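Local structure of inactive glucansucrase (5JBD) at residues S235-S247 with D747-Q759. The protein is an inactive glucansucrase of glycoside hydrolase family 70, a TIM-barrel-type protein that binds calcium. Sequence-based numbering, arbitrary orientation.
Sequences SPELLVGNDIDNS and DIVMNQMIGFSGQ. With CA (calcium ion), chain C.
Asp243 and Asn751 meet at a calcium ion where two short antiparallel strands, 242-244 and 752-753, pair at the edge of a six-stranded sheet. Segment 747-759 leaves the parallel barrel strand 743-748 and reaches strand 752-753 through a short connection that carries Asn751. The pairing is defined by Asn242 with Met753: Asn242 N donates to Met753 O at 2.9 Å. Met753 N returns a bond to Asn242 O at 3.1 Å, and Ile244 N extends the pairing by donating to Asn751 O.

Followed outward, Asn751 starts with a CB bond directed away from segment 235-247, yet its amide returns: chi1 of -179° sets CG beside its own carbonyl carbon, 3.4 Å from the calcium ion. Asn751 OD1 binds the calcium ion at 2.3 Å. On the other branch ND2 lies against Leu239 CD1 and gives one hydrogen to Gln752 OE1, nearly straight at 170° and lying in both amide planes, while water 1 also accepts from it. This pair of bonds fixes the amide flip, so that OD1 faces the ion. Asp243 binds unevenly, its OD1 2.4 Å and its OD2 2.8 Å from the calcium ion, with the carboxylate plane turned 66° from the Asn751 amide. The 3.0 Å between Asp243 OD1 and Asn751 OD1 is explained by their shared cation. Glu237 O and OE2, water 3 and Asn287 O complete the site, the Glu237 carboxylate also having Asn220 as partner.

Asn242 CG approaches the Phe756 ring at its edge, amide and ring planes close to perpendicular; water 2 links Asn242 OD1 to Gly755 N, and the amide's strongest partner is Gln841. Asn246, its OD1 held by Asn255, donates from ND2 to Met750 O at 2.9 Å, the donor standing above that carbonyl plane.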
# COMPACT_ATOMS: atom_id res chain seq x y z
N SER A 235 -0.71 -7.79 15.36
CA SER A 235 -0.60 -7.11 14.07
C SER A 235 0.80 -6.48 13.92
O SER A 235 1.24 -5.76 14.81
CB SER A 235 -1.68 -6.03 13.92
OG SER A 235 -1.80 -5.65 12.57
N PRO A 236 1.50 -6.76 12.80
CA PRO A 236 2.93 -6.39 12.71
C PRO A 236 3.21 -4.92 12.42
O PRO A 236 2.43 -4.25 11.73
CB PRO A 236 3.43 -7.26 11.54
CG PRO A 236 2.24 -7.42 10.66
CD PRO A 236 1.06 -7.52 11.61
N GLU A 237 4.34 -4.44 12.93
CA GLU A 237 4.79 -3.08 12.66
C GLU A 237 5.23 -2.91 11.20
O GLU A 237 5.00 -1.85 10.60
CB GLU A 237 5.97 -2.71 13.57
CG GLU A 237 6.46 -1.26 13.44
CD GLU A 237 5.38 -0.26 13.78
OE1 GLU A 237 4.88 -0.33 14.93
OE2 GLU A 237 4.98 0.55 12.90
N LEU A 238 5.87 -3.94 10.65
CA LEU A 238 6.57 -3.82 9.35
C LEU A 238 5.84 -4.49 8.19
O LEU A 238 5.37 -5.63 8.32
CB LEU A 238 7.98 -4.40 9.48
CG LEU A 238 8.84 -3.84 10.62
CD1 LEU A 238 10.19 -4.54 10.69
CD2 LEU A 238 9.04 -2.34 10.50
N LEU A 239 5.74 -3.77 7.08
CA LEU A 239 5.20 -4.28 5.81
C LEU A 239 6.29 -4.27 4.73
O LEU A 239 6.81 -5.32 4.35
CB LEU A 239 4.00 -3.44 5.35
CG LEU A 239 2.77 -3.46 6.25
CD1 LEU A 239 1.71 -2.50 5.72
CD2 LEU A 239 2.21 -4.88 6.38
N VAL A 240 6.64 -3.07 4.27
CA VAL A 240 7.62 -2.89 3.17
C VAL A 240 8.09 -1.44 3.16
O VAL A 240 7.35 -0.54 3.60
CB VAL A 240 7.01 -3.29 1.80
CG1 VAL A 240 5.96 -2.28 1.34
CG2 VAL A 240 8.09 -3.46 0.74
N GLY A 241 9.30 -1.21 2.67
CA GLY A 241 9.87 0.14 2.54
C GLY A 241 10.52 0.63 3.81
O GLY A 241 10.84 -0.16 4.69
N ASN A 242 10.71 1.95 3.90
CA ASN A 242 11.23 2.57 5.10
C ASN A 242 10.07 2.80 6.05
O ASN A 242 9.24 3.67 5.81
CB ASN A 242 11.92 3.90 4.80
CG ASN A 242 13.21 3.72 4.01
OD1 ASN A 242 13.18 3.37 2.83
ND2 ASN A 242 14.34 3.98 4.65
N ASP A 243 10.05 2.06 7.15
CA ASP A 243 8.93 2.11 8.09
C ASP A 243 9.04 3.35 8.98
O ASP A 243 10.04 3.54 9.67
CB ASP A 243 8.89 0.86 8.96
CG ASP A 243 7.57 0.69 9.71
OD1 ASP A 243 6.58 0.38 9.05
OD2 ASP A 243 7.51 0.90 10.94
N ILE A 244 8.01 4.20 8.96
CA ILE A 244 8.04 5.45 9.72
C ILE A 244 7.75 5.19 11.19
O ILE A 244 6.81 4.44 11.52
CB ILE A 244 7.05 6.48 9.14
CG1 ILE A 244 7.36 6.76 7.66
CG2 ILE A 244 7.08 7.77 9.96
CD1 ILE A 244 8.73 7.35 7.37
N ASP A 245 8.54 5.79 12.08
CA ASP A 245 8.32 5.66 13.52
C ASP A 245 7.17 6.56 13.99
O ASP A 245 7.39 7.69 14.45
CB ASP A 245 9.58 5.93 14.33
CG ASP A 245 9.35 5.76 15.82
OD1 ASP A 245 8.31 5.18 16.22
OD2 ASP A 245 10.22 6.18 16.61
N ASN A 246 5.96 6.03 13.91
CA ASN A 246 4.76 6.75 14.35
C ASN A 246 4.55 6.79 15.88
O ASN A 246 3.54 7.32 16.34
CB ASN A 246 3.52 6.20 13.60
CG ASN A 246 3.46 6.68 12.14
OD1 ASN A 246 3.22 7.87 11.89
ND2 ASN A 246 3.65 5.78 11.20
N SER A 247 5.50 6.26 16.66
CA SER A 247 5.55 6.50 18.12
C SER A 247 6.36 7.76 18.48
O SER A 247 6.31 8.22 19.62
CB SER A 247 6.17 5.31 18.84
OG SER A 247 7.58 5.25 18.64
N ASP A 747 -6.44 8.86 0.29
CA ASP A 747 -5.70 7.74 0.84
C ASP A 747 -4.45 8.31 1.50
O ASP A 747 -3.53 8.74 0.81
CB ASP A 747 -5.32 6.79 -0.31
CG ASP A 747 -5.14 5.36 0.12
OD1 ASP A 747 -4.62 5.13 1.23
OD2 ASP A 747 -5.54 4.45 -0.67
N ILE A 748 -4.42 8.32 2.83
CA ILE A 748 -3.29 8.88 3.59
C ILE A 748 -2.43 7.71 4.05
O ILE A 748 -2.95 6.70 4.52
CB ILE A 748 -3.73 9.81 4.76
CG1 ILE A 748 -2.51 10.51 5.38
CG2 ILE A 748 -4.56 9.08 5.83
CD1 ILE A 748 -2.86 11.57 6.40
N VAL A 749 -1.11 7.86 3.90
CA VAL A 749 -0.17 6.74 3.97
C VAL A 749 0.94 7.03 4.97
O VAL A 749 2.01 7.51 4.59
CB VAL A 749 0.44 6.44 2.58
CG1 VAL A 749 1.34 5.20 2.62
CG2 VAL A 749 -0.67 6.27 1.55
N MET A 750 0.68 6.74 6.25
CA MET A 750 1.64 7.00 7.34
C MET A 750 2.63 5.87 7.59
O MET A 750 3.59 6.07 8.34
CB MET A 750 0.91 7.34 8.65
CG MET A 750 0.23 8.70 8.63
SD MET A 750 -0.75 9.10 10.12
CE MET A 750 -2.31 8.28 9.71
N ASN A 751 2.45 4.70 6.98
CA ASN A 751 3.26 3.56 7.39
C ASN A 751 4.69 3.62 6.88
O ASN A 751 5.61 3.33 7.65
CB ASN A 751 2.67 2.23 6.96
CG ASN A 751 3.53 1.06 7.43
OD1 ASN A 751 3.66 0.78 8.63
ND2 ASN A 751 4.14 0.37 6.47
N GLN A 752 4.86 3.93 5.59
CA GLN A 752 6.18 3.89 4.95
C GLN A 752 6.39 4.94 3.87
O GLN A 752 5.43 5.43 3.28
CB GLN A 752 6.46 2.51 4.33
CG GLN A 752 5.85 2.27 2.94
CD GLN A 752 4.34 2.01 2.97
OE1 GLN A 752 3.83 1.37 3.88
NE2 GLN A 752 3.64 2.50 1.96
N MET A 753 7.66 5.24 3.63
CA MET A 753 8.11 5.94 2.42
C MET A 753 9.10 5.03 1.70
O MET A 753 9.74 4.17 2.33
CB MET A 753 8.74 7.29 2.80
CG MET A 753 7.76 8.24 3.49
SD MET A 753 8.38 9.92 3.72
CE MET A 753 8.42 10.50 2.04
N ILE A 754 9.20 5.18 0.38
CA ILE A 754 10.08 4.34 -0.44
C ILE A 754 10.67 5.20 -1.55
O ILE A 754 9.95 5.96 -2.21
CB ILE A 754 9.35 3.12 -1.06
CG1 ILE A 754 8.54 2.37 -0.00
CG2 ILE A 754 10.36 2.14 -1.68
CD1 ILE A 754 7.75 1.15 -0.48
N GLY A 755 11.97 5.04 -1.76
CA GLY A 755 12.68 5.66 -2.88
C GLY A 755 13.55 6.84 -2.49
O GLY A 755 13.82 7.69 -3.33
N PHE A 756 13.97 6.91 -1.22
CA PHE A 756 14.89 7.97 -0.76
C PHE A 756 16.18 7.88 -1.57
O PHE A 756 16.67 6.78 -1.84
CB PHE A 756 15.22 7.84 0.73
CG PHE A 756 14.06 8.14 1.66
CD1 PHE A 756 13.41 9.37 1.63
CD2 PHE A 756 13.65 7.20 2.60
CE1 PHE A 756 12.36 9.65 2.50
CE2 PHE A 756 12.60 7.47 3.47
CZ PHE A 756 11.96 8.70 3.42
N SER A 757 16.73 9.04 -1.95
CA SER A 757 17.99 9.09 -2.73
C SER A 757 19.25 9.21 -1.86
O SER A 757 20.35 9.00 -2.35
CB SER A 757 17.93 10.25 -3.73
OG SER A 757 17.90 11.47 -3.01
N GLY A 758 19.09 9.54 -0.58
CA GLY A 758 20.21 9.73 0.34
C GLY A 758 20.50 8.53 1.22
O GLY A 758 19.62 8.06 1.95
N GLN A 759 21.74 8.04 1.17
CA GLN A 759 22.20 6.96 2.04
C GLN A 759 22.69 7.49 3.38
O GLN A 759 23.18 8.63 3.49
CB GLN A 759 23.33 6.15 1.41
CG GLN A 759 22.85 5.17 0.36
CD GLN A 759 24.00 4.44 -0.33
OE1 GLN A 759 24.69 5.02 -1.16
NE2 GLN A 759 24.21 3.18 0.03
CA CA C . 4.74 0.46 10.60
O HOH W 1 6.84 -1.23 6.87
O HOH W 2 14.04 4.25 0.24
O HOH W 3 4.88 2.86 10.43